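Local coordinates for possible transcriptional regulator, ArsR family protein (Rhodococcus sp., PDB 2OQG) that probably acts as a DNA-binding transcription factor of the ArsR family, built on a winged helix-turn-helix fold, at residues 53-58 and 62-67. Numbering follows the deposited sequence.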
loop_
_atom_site.group_PDB
_atom_site.type_symbol
_atom_site.label_atom_id
_atom_site.label_comp_id
_atom_site.label_asym_id
_atom_site.label_seq_id
_atom_site.Cartn_x
_atom_site.Cartn_y
_atom_site.Cartn_z
ATOM N N LYS A 53 9.735 -17.365 7.446
ATOM C CA LYS A 53 9.107 -18.022 8.582
ATOM C C LYS A 53 8.782 -17.004 9.674
ATOM O O LYS A 53 7.681 -17.032 10.243
ATOM C CB LYS A 53 10.024 -19.110 9.174
ATOM C CG LYS A 53 10.044 -20.376 8.330
ATOM C CD LYS A 53 10.883 -21.450 8.996
ATOM C CE LYS A 53 12.204 -21.580 8.295
ATOM N NZ LYS A 53 11.960 -22.199 6.955
ATOM N N HIS A 54 9.745 -16.127 9.981
ATOM C CA HIS A 54 9.522 -15.055 10.975
ATOM C C HIS A 54 8.357 -14.171 10.504
ATOM O O HIS A 54 7.511 -13.807 11.340
ATOM C CB HIS A 54 10.762 -14.211 11.124
ATOM C CG HIS A 54 11.867 -14.853 11.909
ATOM N ND1 HIS A 54 11.673 -15.464 13.130
ATOM C CD2 HIS A 54 13.194 -14.971 11.637
ATOM C CE1 HIS A 54 12.828 -15.930 13.580
ATOM N NE2 HIS A 54 13.767 -15.639 12.693
ATOM N N LEU A 55 8.351 -13.782 9.225
ATOM C CA LEU A 55 7.276 -12.913 8.713
ATOM C C LEU A 55 5.914 -13.578 8.842
ATOM O O LEU A 55 4.930 -12.942 9.223
ATOM C CB LEU A 55 7.504 -12.477 7.302
ATOM C CG LEU A 55 8.643 -11.492 7.135
ATOM C CD1 LEU A 55 8.959 -11.408 5.636
ATOM C CD2 LEU A 55 8.319 -10.075 7.775
ATOM N N ASN A 56 5.861 -14.872 8.543
ATOM C CA ASN A 56 4.570 -15.599 8.623
ATOM C C ASN A 56 4.093 -15.589 10.068
ATOM O O ASN A 56 2.878 -15.382 10.334
ATOM C CB ASN A 56 4.716 -17.045 8.083
ATOM C CG ASN A 56 4.946 -17.064 6.591
ATOM O OD1 ASN A 56 4.717 -16.055 5.926
ATOM N ND2 ASN A 56 5.418 -18.209 6.044
ATOM N N ALA A 57 5.024 -15.813 10.997
ATOM C CA ALA A 57 4.660 -15.861 12.434
ATOM C C ALA A 57 4.180 -14.485 12.860
ATOM O O ALA A 57 3.127 -14.361 13.559
ATOM C CB ALA A 57 5.827 -16.296 13.277
ATOM N N LEU A 58 4.927 -13.454 12.439
ATOM C CA LEU A 58 4.509 -12.071 12.775
ATOM C C LEU A 58 3.152 -11.684 12.166
ATOM O O LEU A 58 2.336 -10.980 12.829
ATOM C CB LEU A 58 5.591 -11.058 12.380
ATOM C CG LEU A 58 6.893 -11.207 13.143
ATOM C CD1 LEU A 58 7.981 -10.338 12.477
ATOM C CD2 LEU A 58 6.700 -10.811 14.654
ATOM N N GLY A 62 -0.668 -10.862 14.065
ATOM C CA GLY A 62 -1.134 -9.492 13.855
ATOM C C GLY A 62 -0.108 -8.391 14.040
ATOM O O GLY A 62 -0.450 -7.193 14.016
ATOM N N LEU A 63 1.157 -8.759 14.187
ATOM C CA LEU A 63 2.204 -7.738 14.404
ATOM C C LEU A 63 2.731 -7.109 13.125
ATOM O O LEU A 63 3.379 -6.023 13.130
ATOM C CB LEU A 63 3.388 -8.366 15.163
ATOM C CG LEU A 63 3.077 -8.613 16.646
ATOM C CD1 LEU A 63 4.147 -9.464 17.277
ATOM C CD2 LEU A 63 3.036 -7.260 17.372
ATOM N N VAL A 64 2.485 -7.810 12.021
ATOM C CA VAL A 64 2.921 -7.384 10.660
ATOM C C VAL A 64 1.803 -7.594 9.683
ATOM O O VAL A 64 1.014 -8.587 9.801
ATOM C CB VAL A 64 4.214 -8.187 10.211
ATOM C CG1 VAL A 64 4.486 -8.063 8.759
ATOM C CG2 VAL A 64 5.387 -7.777 11.090
ATOM N N GLU A 65 1.708 -6.674 8.699
ATOM C CA GLU A 65 0.831 -6.921 7.575
ATOM C C GLU A 65 1.617 -6.857 6.258
ATOM O O GLU A 65 2.566 -6.062 6.134
ATOM C CB GLU A 65 -0.378 -5.973 7.532
ATOM C CG GLU A 65 -0.026 -4.532 7.283
ATOM C CD GLU A 65 -1.242 -3.599 7.364
ATOM O OE1 GLU A 65 -2.380 -4.103 7.600
ATOM O OE2 GLU A 65 -1.051 -2.340 7.241
ATOM N N SER A 66 1.210 -7.670 5.277
ATOM C CA SER A 66 1.729 -7.499 3.944
ATOM C C SER A 66 1.053 -6.323 3.237
ATOM O O SER A 66 -0.152 -6.010 3.472
ATOM C CB SER A 66 1.498 -8.757 3.159
ATOM O OG SER A 66 0.127 -8.916 3.081
ATOM N N VAL A 67 1.841 -5.671 2.389
ATOM C CA VAL A 67 1.430 -4.493 1.660
ATOM C C VAL A 67 1.761 -4.852 0.204
ATOM O O VAL A 67 2.935 -4.919 -0.182
ATOM C CB VAL A 67 2.206 -3.222 2.128
ATOM C CG1 VAL A 67 1.796 -1.993 1.316
ATOM C CG2 VAL A 67 2.064 -2.938 3.640
#
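The flat group that matters here is the Leu58 carbonyl: Leu63 N meets its oxygen nearly end-on, in a hydrogen bond of 2.9 Å from Leu63 N to Leu58 O. A second hydrogen bond comes from Val64 N, which sits above the carbonyl plane, 3.3 Å from Leu58 O. Neither bond is straight at its hydrogen, but together they grip the carbonyl oxygen of buried Leu58, in the last turn of helix 48-60. Gly62, at phi 87°, makes the reversal that brings both N-H groups back to it.

The aliphatic groups close in around this turn. Val64 turns CG2 onto the root of Leu58, with CG2 3.5 Å from Leu58 CB, and also touches Leu58 CD1. With CG1 anti to the Val64 backbone N (chi1 165°), that methyl faces Leu55, whose CD2 stands more loosely, 4.4 Å from Val64 CG1. The other Leu58 branch, CD2, meets Leu63 CD1 at 3.9 Å. Leu27 and Leu30 of helix 21-32 and Tyr75 of strand 72-77 continue this apolar layer around Leu55 and Val64.

A Schellman motif thus ends helix 48-60, with Gly62 as C-prime, and leads through Leu63 into strand 64-69, the first wing strand of the winged helix-turn-helix fold.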